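Side-chain contacts in membrane-bound lytic murein transglycosylase A (Burkholderia pseudomallei, PDB 6QK4), which probably cleaves the beta-1,4 linkage between N-acetylmuramic acid and N-acetylglucosamine in peptidoglycan, leaving a 1,6-anhydro bond on the muramic acid residue: residues Ala56-Ala59 with Asn60-Arg63; Val116-Gly119 with Pro120-Tyr123; Gln289-Pro293 with Met294-Pro298. All coordinates share one frame; numbering follows the deposited sequence.

Interaction 1: residues Ala56-Ala59 with Asn60-Arg63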
ATOM      1  N   ALA A  56      -4.486 -24.105  -1.331  1.00 26.94           N
ATOM      2  CA  ALA A  56      -4.873 -25.153  -2.269  1.00 28.48           C
ATOM      3  C   ALA A  56      -5.183 -26.467  -1.550  1.00 32.28           C
ATOM      4  O   ALA A  56      -6.049 -27.224  -1.988  1.00 29.38           O
ATOM      5  CB  ALA A  56      -3.767 -25.391  -3.281  1.00 30.74           C
ATOM      6  N   ARG A  57      -4.550 -26.720  -0.431  1.00 28.52           N
ATOM      7  CA  ARG A  57      -4.803 -28.018   0.186  1.00 32.84           C
ATOM      8  C   ARG A  57      -5.957 -27.994   1.191  1.00 32.42           C
ATOM      9  O   ARG A  57      -6.335 -29.077   1.680  1.00 30.88           O
ATOM     10  CB  ARG A  57      -3.508 -28.566   0.821  1.00 36.79           C
ATOM     11  CG  ARG A  57      -2.461 -28.784  -0.266  1.00 45.22           C
ATOM     12  CD  ARG A  57      -1.309 -29.636   0.205  1.00 52.03           C
ATOM     13  NE  ARG A  57      -0.310 -28.760   0.815  1.00 55.16           N
ATOM     14  CZ  ARG A  57       0.807 -29.152   1.422  1.00 58.08           C
ATOM     15  NH1 ARG A  57       1.125 -30.449   1.503  1.00 61.34           N
ATOM     16  NH2 ARG A  57       1.614 -28.231   1.941  1.00 56.61           N
ATOM     17  N   GLN A  58      -6.546 -26.825   1.494  1.00 26.27           N
ATOM     18  CA  GLN A  58      -7.754 -26.836   2.315  1.00 28.74           C
ATOM     19  C   GLN A  58      -8.858 -27.524   1.564  1.00 24.97           C
ATOM     20  O   GLN A  58      -9.104 -27.265   0.379  1.00 24.32           O
ATOM     21  CB  GLN A  58      -8.276 -25.439   2.660  1.00 28.39           C
ATOM     22  CG  GLN A  58      -7.474 -24.774   3.646  1.00 28.26           C
ATOM     23  CD  GLN A  58      -7.985 -23.395   4.007  1.00 26.42           C
ATOM     24  OE1 GLN A  58      -9.125 -23.024   3.740  1.00 32.10           O
ATOM     25  NE2 GLN A  58      -7.157 -22.662   4.690  1.00 25.36           N
ATOM     26  N   ALA A  59      -9.587 -28.366   2.278  1.00 23.20           N
ATOM     27  CA  ALA A  59     -10.712 -29.072   1.684  1.00 27.04           C
ATOM     28  C   ALA A  59     -11.596 -28.202   0.781  1.00 26.91           C
ATOM     29  O   ALA A  59     -11.993 -28.633  -0.323  1.00 26.43           O
ATOM     30  CB  ALA A  59     -11.552 -29.671   2.826  1.00 28.61           C
ATOM     31  N   ASN A  60     -11.980 -27.004   1.266  1.00 25.88           N
ATOM     32  CA  ASN A  60     -12.986 -26.195   0.576  1.00 25.97           C
ATOM     33  C   ASN A  60     -12.419 -25.541  -0.682  1.00 22.97           C
ATOM     34  O   ASN A  60     -13.195 -25.154  -1.562  1.00 26.67           O
ATOM     35  CB  ASN A  60     -13.534 -25.071   1.459  1.00 27.07           C
ATOM     36  CG  ASN A  60     -14.363 -25.570   2.579  1.00 33.57           C
ATOM     37  OD1 ASN A  60     -14.887 -26.688   2.515  1.00 40.49           O
ATOM     38  ND2 ASN A  60     -14.477 -24.785   3.630  1.00 30.75           N
ATOM     39  N   TRP A  61     -11.090 -25.447  -0.772  1.00 25.22           N
ATOM     40  CA  TRP A  61     -10.375 -24.762  -1.853  1.00 23.54           C
ATOM     41  C   TRP A  61      -9.740 -25.702  -2.865  1.00 24.18           C
ATOM     42  O   TRP A  61      -9.323 -25.256  -3.931  1.00 23.84           O
ATOM     43  CB  TRP A  61      -9.297 -23.840  -1.242  1.00 25.17           C
ATOM     44  CG  TRP A  61      -9.888 -22.557  -0.724  1.00 23.85           C
ATOM     45  CD1 TRP A  61     -10.583 -22.368   0.461  1.00 26.30           C
ATOM     46  CD2 TRP A  61      -9.931 -21.317  -1.425  1.00 20.01           C
ATOM     47  NE1 TRP A  61     -10.978 -21.012   0.565  1.00 21.60           N
ATOM     48  CE2 TRP A  61     -10.606 -20.372  -0.595  1.00 22.84           C
ATOM     49  CE3 TRP A  61      -9.417 -20.888  -2.674  1.00 20.22           C
ATOM     50  CZ2 TRP A  61     -10.774 -19.016  -0.971  1.00 19.95           C
ATOM     51  CZ3 TRP A  61      -9.588 -19.551  -3.039  1.00 21.26           C
ATOM     52  CH2 TRP A  61     -10.257 -18.640  -2.169  1.00 18.21           C
ATOM     53  N   GLN A  62      -9.717 -27.020  -2.615  1.00 24.40           N
ATOM     54  CA  GLN A  62      -8.920 -27.872  -3.491  1.00 22.71           C
ATOM     55  C   GLN A  62      -9.403 -27.800  -4.931  1.00 23.62           C
ATOM     56  O   GLN A  62      -8.588 -27.696  -5.855  1.00 25.53           O
ATOM     57  CB  GLN A  62      -8.973 -29.340  -2.975  1.00 23.97           C
ATOM     58  CG  GLN A  62      -8.177 -29.583  -1.745  1.00 31.83           C
ATOM     59  CD  GLN A  62      -8.359 -31.041  -1.213  1.00 38.71           C
ATOM     60  OE1 GLN A  62      -8.897 -31.915  -1.926  1.00 42.01           O
ATOM     61  NE2 GLN A  62      -7.905 -31.292   0.028  1.00 41.33           N
ATOM     62  N   ARG A  63     -10.716 -27.926  -5.161  1.00 23.79           N
ATOM     63  CA  ARG A  63     -11.191 -27.934  -6.535  1.00 26.65           C
ATOM     64  C   ARG A  63     -10.972 -26.593  -7.209  1.00 28.83           C
ATOM     65  O   ARG A  63     -10.603 -26.543  -8.385  1.00 25.59           O
ATOM     66  CB  ARG A  63     -12.679 -28.264  -6.611  1.00 28.57           C
ATOM     67  CG  ARG A  63     -12.990 -29.731  -6.352  1.00 39.65           C
ATOM     68  CD  ARG A  63     -14.517 -29.855  -6.259  1.00 49.00           C
ATOM     69  NE  ARG A  63     -15.202 -29.345  -7.458  1.00 56.67           N
ATOM     70  CZ  ARG A  63     -16.007 -28.274  -7.491  1.00 61.91           C
ATOM     71  NH1 ARG A  63     -16.245 -27.555  -6.388  1.00 63.79           N
ATOM     72  NH2 ARG A  63     -16.569 -27.911  -8.642  1.00 61.65           N
TER
HETATM   73  O   HOH W   1     -11.914 -23.233   3.870  1.00 28.73           O
HETATM   74  O   HOH W   2     -12.720 -28.462  -3.109  1.00 29.33           O
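Gln-62 reaches back across the loop between helices 44-55 and 62-68, passing the carbonyls of Ala-56 and Gln-58 before ending on that of Arg-57. Its CB lies 3.7 Å from Ala-56 O. One bond further out, CG packs against two carbonyl oxygens, 3.2 Å from Ala-56 O and nearly as near to Gln-58 O. With CG anti to the carbonyl carbon (chi1 -73°) and the chain extended beyond it, CD comes to 4.0 Å from Arg-57 O. NE2, above that carbonyl's plane, donates to Arg-57 O at 3.2 Å, an almost straight bond (173°) whose acceptor lies in the plane of the Gln-62 amide.

On the backbone, Trp-61 N donates to Gln-58 O at 2.9 Å. The Gln-58 and Trp-61 side chains run alongside each other with amide and ring planes perpendicular, OE1 standing 3.6 Å from CD1. The indole is buried against Asn-51 and Leu-55 of helix 44-55 and meets Phe-87 edge-to-face. One water links Gln-58 OE1 to Asn-60 ND2, weakly at the latter; another joins Ala-59 O to Arg-63 N. On this largely exposed turn, main-chain carbonyls are thus satisfied by an amide and by water.

Interaction 2: residues Val116-Gly119 with Pro120-Tyr123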
ATOM      1  N   VAL A 116      27.690   2.128  -1.907  1.00 45.22           N
ATOM      2  CA  VAL A 116      28.724   3.128  -1.703  1.00 47.65           C
ATOM      3  C   VAL A 116      28.231   4.443  -2.285  1.00 48.32           C
ATOM      4  O   VAL A 116      27.408   4.465  -3.207  1.00 49.72           O
ATOM      5  CB  VAL A 116      30.080   2.721  -2.319  1.00 51.76           C
ATOM      6  CG1 VAL A 116      30.404   1.296  -1.955  1.00 50.32           C
ATOM      7  CG2 VAL A 116      30.064   2.907  -3.819  1.00 53.26           C
ATOM      8  N   ARG A 117      28.717   5.544  -1.721  1.00 44.24           N
ATOM      9  CA  ARG A 117      28.387   6.854  -2.260  1.00 44.68           C
ATOM     10  C   ARG A 117      29.092   7.060  -3.602  1.00 50.07           C
ATOM     11  O   ARG A 117      30.313   6.915  -3.681  1.00 54.10           O
ATOM     12  CB  ARG A 117      28.771   7.930  -1.263  1.00 40.16           C
ATOM     13  CG  ARG A 117      28.492   9.317  -1.831  1.00 44.51           C
ATOM     14  CD  ARG A 117      28.675  10.443  -0.845  1.00 48.46           C
ATOM     15  NE  ARG A 117      30.082  10.826  -0.763  1.00 58.06           N
ATOM     16  CZ  ARG A 117      30.671  11.771  -1.503  1.00 62.64           C
ATOM     17  NH1 ARG A 117      29.975  12.466  -2.395  1.00 64.36           N
ATOM     18  NH2 ARG A 117      31.972  12.036  -1.344  1.00 62.82           N
ATOM     19  N   ARG A 118      28.333   7.357  -4.663  1.00 49.11           N
ATOM     20  CA  ARG A 118      28.899   7.375  -6.008  1.00 50.65           C
ATOM     21  C   ARG A 118      27.843   7.878  -6.972  1.00 51.31           C
ATOM     22  O   ARG A 118      26.657   7.632  -6.769  1.00 48.09           O
ATOM     23  CB  ARG A 118      29.354   5.972  -6.452  1.00 53.46           C
ATOM     24  CG  ARG A 118      28.162   5.033  -6.698  1.00 60.69           C
ATOM     25  CD  ARG A 118      28.453   3.806  -7.546  1.00 67.33           C
ATOM     26  NE  ARG A 118      29.205   2.819  -6.787  1.00 72.28           N
ATOM     27  CZ  ARG A 118      29.233   1.519  -7.053  1.00 76.01           C
ATOM     28  NH1 ARG A 118      28.540   1.026  -8.076  1.00 77.05           N
ATOM     29  NH2 ARG A 118      29.965   0.712  -6.291  1.00 76.95           N
ATOM     30  N   GLY A 119      28.277   8.548  -8.042  1.00 52.16           N
ATOM     31  CA  GLY A 119      27.356   8.945  -9.085  1.00 52.68           C
ATOM     32  C   GLY A 119      26.144   9.652  -8.502  1.00 49.35           C
ATOM     33  O   GLY A 119      26.287  10.538  -7.656  1.00 50.58           O
ATOM     34  N   PRO A 120      24.930   9.232  -8.884  1.00 46.68           N
ATOM     35  CA  PRO A 120      23.736   9.943  -8.400  1.00 44.93           C
ATOM     36  C   PRO A 120      23.382   9.570  -6.963  1.00 43.29           C
ATOM     37  O   PRO A 120      22.586  10.275  -6.316  1.00 40.63           O
ATOM     38  CB  PRO A 120      22.644   9.518  -9.402  1.00 44.82           C
ATOM     39  CG  PRO A 120      23.047   8.076  -9.766  1.00 43.00           C
ATOM     40  CD  PRO A 120      24.588   8.095  -9.750  1.00 44.87           C
ATOM     41  N   TYR A 121      24.028   8.539  -6.419  1.00 41.95           N
ATOM     42  CA  TYR A 121      23.678   7.997  -5.108  1.00 40.00           C
ATOM     43  C   TYR A 121      24.370   8.824  -4.028  1.00 37.27           C
ATOM     44  O   TYR A 121      25.444   8.482  -3.536  1.00 40.31           O
ATOM     45  CB  TYR A 121      24.070   6.530  -5.058  1.00 36.78           C
ATOM     46  CG  TYR A 121      23.468   5.775  -6.208  1.00 42.50           C
ATOM     47  CD1 TYR A 121      22.093   5.658  -6.312  1.00 39.99           C
ATOM     48  CD2 TYR A 121      24.258   5.224  -7.209  1.00 43.54           C
ATOM     49  CE1 TYR A 121      21.500   4.969  -7.354  1.00 43.79           C
ATOM     50  CE2 TYR A 121      23.670   4.539  -8.273  1.00 45.69           C
ATOM     51  CZ  TYR A 121      22.291   4.412  -8.337  1.00 46.66           C
ATOM     52  OH  TYR A 121      21.668   3.723  -9.363  1.00 48.72           O
ATOM     53  N   GLN A 122      23.739   9.941  -3.629  1.00 34.08           N
ATOM     54  CA  GLN A 122      24.423  10.882  -2.736  1.00 35.56           C
ATOM     55  C   GLN A 122      23.734  11.172  -1.402  1.00 37.28           C
ATOM     56  O   GLN A 122      24.225  12.031  -0.644  1.00 36.21           O
ATOM     57  CB  GLN A 122      24.658  12.231  -3.447  1.00 41.08           C
ATOM     58  CG  GLN A 122      25.505  12.157  -4.724  1.00 44.47           C
ATOM     59  CD  GLN A 122      26.980  11.766  -4.482  1.00 46.07           C
ATOM     60  OE1 GLN A 122      27.580  12.122  -3.446  1.00 39.97           O
ATOM     61  NE2 GLN A 122      27.555  11.000  -5.438  1.00 46.80           N
ATOM     62  N   TYR A 123      22.622  10.500  -1.085  1.00 35.39           N
ATOM     63  CA  TYR A 123      21.784  10.832   0.068  1.00 36.85           C
ATOM     64  C   TYR A 123      21.615   9.587   0.918  1.00 31.97           C
ATOM     65  O   TYR A 123      21.006   8.630   0.461  1.00 32.80           O
ATOM     66  CB  TYR A 123      20.414  11.338  -0.398  1.00 37.77           C
ATOM     67  CG  TYR A 123      20.569  12.455  -1.388  1.00 35.97           C
ATOM     68  CD1 TYR A 123      20.782  13.741  -0.952  1.00 37.30           C
ATOM     69  CD2 TYR A 123      20.528  12.217  -2.757  1.00 36.87           C
ATOM     70  CE1 TYR A 123      20.926  14.774  -1.850  1.00 39.50           C
ATOM     71  CE2 TYR A 123      20.718  13.260  -3.674  1.00 38.54           C
ATOM     72  CZ  TYR A 123      20.887  14.516  -3.208  1.00 40.12           C
ATOM     73  OH  TYR A 123      21.034  15.556  -4.115  1.00 44.46           O
TER
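The ring of Tyr-121 meets CG of Arg-118 in plane at its edge, 3.9 Å from CD2, while Pro-120 covers one face, with CG 3.8 Å above the plane and over the centre. Arg-118 and Tyr-121 run side by side, guanidinium and ring 67° apart, and the tip of Arg-118 goes on to a salt bridge with Asp-178. The guanidinium of Arg-117 receives Gln-122 OE1 at its edge: NH1 donates at 2.6 Å along an in-plane lone pair of the amide oxygen. The two planes are steeply inclined, 80° apart.

Gln-122 bends at chi2 (-67°), which folds its amide back over the turn and lets NE2 donate to Gly-119 O at 2.6 Å, nearly straight. Both ends of this amide are therefore engaged, which should fix its rotation. The backbone forms a type II' beta turn from Arg-118 to Tyr-121, with Gly-119 at positive phi. Arg-118 and Tyr-121 make a single antiparallel hydrogen-bonded pair, through Tyr-121 N to Arg-118 O (2.8 Å) and the longer Arg-118 N to Tyr-121 O (3.3 Å).

The turn lies in the MltA-specific insert domain, in the loop that leads from strand 101-114 to strand 123-126, both of which pair with strand 154-158. Arg-117 and Tyr-121 pack on Trp-157 of that strand, and Gln-122 and Tyr-123 form a classic beta bulge opposite Val-158.

Interaction 3: residues Gln289-Pro293 with Met294-Pro298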
ATOM      1  N   GLN A 289     -16.207  -2.277  -4.286  1.00 19.92           N
ATOM      2  CA  GLN A 289     -16.778  -1.176  -5.048  1.00 18.60           C
ATOM      3  C   GLN A 289     -16.444   0.099  -4.297  1.00 20.65           C
ATOM      4  O   GLN A 289     -16.825   0.236  -3.130  1.00 23.55           O
ATOM      5  CB  GLN A 289     -18.284  -1.373  -5.153  1.00 20.83           C
ATOM      6  CG  GLN A 289     -18.965  -0.155  -5.896  1.00 20.90           C
ATOM      7  CD  GLN A 289     -20.462  -0.386  -6.024  1.00 24.27           C
ATOM      8  OE1 GLN A 289     -21.052  -1.172  -5.259  1.00 28.37           O
ATOM      9  NE2 GLN A 289     -21.077   0.270  -6.990  1.00 25.98           N
ATOM     10  N   THR A 290     -15.722   1.012  -4.953  1.00 20.64           N
ATOM     11  CA  THR A 290     -15.257   2.234  -4.281  1.00 21.77           C
ATOM     12  C   THR A 290     -15.007   3.306  -5.375  1.00 21.47           C
ATOM     13  O   THR A 290     -15.606   3.230  -6.456  1.00 21.27           O
ATOM     14  CB  THR A 290     -14.068   1.905  -3.339  1.00 22.32           C
ATOM     15  OG1 THR A 290     -13.724   3.099  -2.637  1.00 21.19           O
ATOM     16  CG2 THR A 290     -12.787   1.469  -4.102  1.00 22.09           C
ATOM     17  N   THR A 291     -14.145   4.288  -5.124  1.00 20.32           N
ATOM     18  CA  THR A 291     -13.795   5.283  -6.136  1.00 21.32           C
ATOM     19  C   THR A 291     -12.292   5.541  -6.106  1.00 24.39           C
ATOM     20  O   THR A 291     -11.615   5.232  -5.128  1.00 23.68           O
ATOM     21  CB  THR A 291     -14.539   6.638  -5.930  1.00 20.49           C
ATOM     22  OG1 THR A 291     -14.388   7.058  -4.565  1.00 23.86           O
ATOM     23  CG2 THR A 291     -16.031   6.479  -6.212  1.00 20.66           C
ATOM     24  N   ARG A 292     -11.792   6.172  -7.196  1.00 26.53           N
ATOM     25  CA  ARG A 292     -10.362   6.492  -7.279  1.00 27.56           C
ATOM     26  C   ARG A 292     -10.063   7.783  -6.536  1.00 27.27           C
ATOM     27  O   ARG A 292     -10.810   8.740  -6.654  1.00 26.84           O
ATOM     28  CB  ARG A 292      -9.950   6.679  -8.722  1.00 29.71           C
ATOM     29  CG  ARG A 292     -10.147   5.503  -9.606  1.00 37.92           C
ATOM     30  CD  ARG A 292      -9.230   5.635 -10.816  1.00 43.07           C
ATOM     31  NE  ARG A 292      -9.197   4.333 -11.448  1.00 50.40           N
ATOM     32  CZ  ARG A 292      -8.191   3.487 -11.350  1.00 52.22           C
ATOM     33  NH1 ARG A 292      -7.096   3.848 -10.694  1.00 53.24           N
ATOM     34  NH2 ARG A 292      -8.267   2.312 -11.958  1.00 54.25           N
ATOM     35  N   PRO A 293      -8.923   7.860  -5.875  1.00 25.57           N
ATOM     36  CA  PRO A 293      -8.666   8.996  -4.975  1.00 29.74           C
ATOM     37  C   PRO A 293      -8.591  10.371  -5.637  1.00 36.41           C
ATOM     38  O   PRO A 293      -9.010  11.362  -5.018  1.00 42.04           O
ATOM     39  CB  PRO A 293      -7.315   8.627  -4.331  1.00 29.07           C
ATOM     40  CG  PRO A 293      -6.784   7.422  -5.079  1.00 29.26           C
ATOM     41  CD  PRO A 293      -7.981   6.733  -5.712  1.00 24.95           C
ATOM     42  N   MET A 294      -8.011  10.503  -6.824  1.00 30.74           N
ATOM     43  CA  MET A 294      -7.824  11.884  -7.294  1.00 37.20           C
ATOM     44  C   MET A 294      -8.913  12.322  -8.251  1.00 32.42           C
ATOM     45  O   MET A 294      -9.335  13.489  -8.238  1.00 35.26           O
ATOM     46  CB  MET A 294      -6.453  12.070  -7.967  1.00 52.30           C
ATOM     47  CG  MET A 294      -5.308  11.392  -7.228  1.00 67.64           C
ATOM     48  SD  MET A 294      -4.661  12.481  -5.949  1.00 78.53           S
ATOM     49  CE  MET A 294      -2.962  12.694  -6.437  1.00 81.03           C
ATOM     50  N   THR A 295      -9.419  11.392  -9.035  1.00 27.85           N
ATOM     51  CA  THR A 295     -10.460  11.729  -9.997  1.00 28.26           C
ATOM     52  C   THR A 295     -11.848  11.444  -9.489  1.00 26.88           C
ATOM     53  O   THR A 295     -12.826  11.856 -10.134  1.00 28.66           O
ATOM     54  CB  THR A 295     -10.299  10.919 -11.266  1.00 32.92           C
ATOM     55  OG1 THR A 295     -10.479   9.535 -10.914  1.00 30.97           O
ATOM     56  CG2 THR A 295      -8.879  11.142 -11.844  1.00 33.86           C
ATOM     57  N   ASN A 296     -11.985  10.659  -8.403  1.00 26.48           N
ATOM     58  CA  ASN A 296     -13.276  10.262  -7.861  1.00 28.11           C
ATOM     59  C   ASN A 296     -14.080   9.376  -8.813  1.00 26.84           C
ATOM     60  O   ASN A 296     -15.266   9.174  -8.613  1.00 25.83           O
ATOM     61  CB  ASN A 296     -14.107  11.483  -7.437  1.00 29.46           C
ATOM     62  CG  ASN A 296     -15.140  11.133  -6.361  1.00 35.36           C
ATOM     63  OD1 ASN A 296     -14.833  10.444  -5.378  1.00 37.86           O
ATOM     64  ND2 ASN A 296     -16.362  11.617  -6.542  1.00 35.69           N
ATOM     65  N   ALA A 297     -13.461   8.781  -9.828  1.00 28.54           N
ATOM     66  CA  ALA A 297     -14.232   7.906 -10.699  1.00 24.68           C
ATOM     67  C   ALA A 297     -14.491   6.538 -10.026  1.00 23.32           C
ATOM     68  O   ALA A 297     -13.738   6.124  -9.132  1.00 23.22           O
ATOM     69  CB  ALA A 297     -13.467   7.677 -11.997  1.00 28.31           C
ATOM     70  N   PRO A 298     -15.526   5.809 -10.438  1.00 24.61           N
ATOM     71  CA  PRO A 298     -15.742   4.474  -9.861  1.00 21.47           C
ATOM     72  C   PRO A 298     -14.558   3.543 -10.027  1.00 23.47           C
ATOM     73  O   PRO A 298     -13.924   3.491 -11.092  1.00 26.53           O
ATOM     74  CB  PRO A 298     -16.933   3.910 -10.621  1.00 22.52           C
ATOM     75  CG  PRO A 298     -17.678   5.205 -11.084  1.00 21.66           C
ATOM     76  CD  PRO A 298     -16.639   6.236 -11.314  1.00 28.01           C
TER
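Arg-292 and Ala-297 are joined by the shorter of two backbone bonds, Arg-292 N donating to Ala-297 O at 2.7 Å in the carbonyl plane. A second main-chain bond runs the other way, from Asn-296 N to Arg-292 O (2.8 Å), more bent at 132°. Arg-292 is thus engaged through both its N-H and its carbonyl. Ala-297 O also receives a CA-H contact from Thr-291 CA at 3.1 Å, so two neighbouring residues converge on one oxygen.

Among side-chain polar groups, Thr-295 OG1 accepts from Ala-297 N two residues on, an ST turn. Its chi1 of 63° places OG1 between the backbone N and the carbonyl carbon, facing along the chain to that N-H. The same oxygen lies 3.6 Å from Arg-292 CB, the two side chains pointing the same way. On Thr-291, OG1 stands 3.5 Å from Asn-296 OD1, but its hydrogen-bond partner is Gln-337 of strand 336-346, which the Asn-296 side chain also touches.

These bonds close the connection of a beta hairpin between strands 285-291 and 298-307 of the 3D domain, a member of the double-psi beta-barrel (DPBB) clan. Where the strands meet the loop, Thr-291 and Pro-298 form an antiparallel non-hydrogen-bonded pair with diverging side chains. Asn-296 takes positive phi (65°), the left-handed conformation that helps turn the chain back.

Apolar packing is lighter. The one apolar side-chain pair across the contact is Pro-293 with Met-294, CB of the former 4.5 Å from CG of the latter. Pro-293 and Met-294 also pack on Gln-331 and Arg-334 of helix 326-334, while Leu-299 of the returning strand meets the Arg-292 side chain.

Overall arrangement
All three contacts lie at the surface and none touches another. Interaction 1 and interaction 2 sit far from the chain centre, about 28 Å each from centre to centre, with their own centres 50 Å apart; interaction 3 lies closer in, at about 16 Å. Trp-61 and Thr-290 are the buried residues of interactions 1 and 3; no touching residue of interaction 2 is buried. They join different elements: 56-63 links two helices, 116-123 two strands in the MltA-specific insert domain, and 289-298 two strands in the 3D domain. Interaction 1 relies on a glutamine amide and waters, interaction 2 adds arginine and glutamine side-chain bonds to two main-chain bonds, and interaction 3 has its cross-contact hydrogen bonds entirely in the main chain.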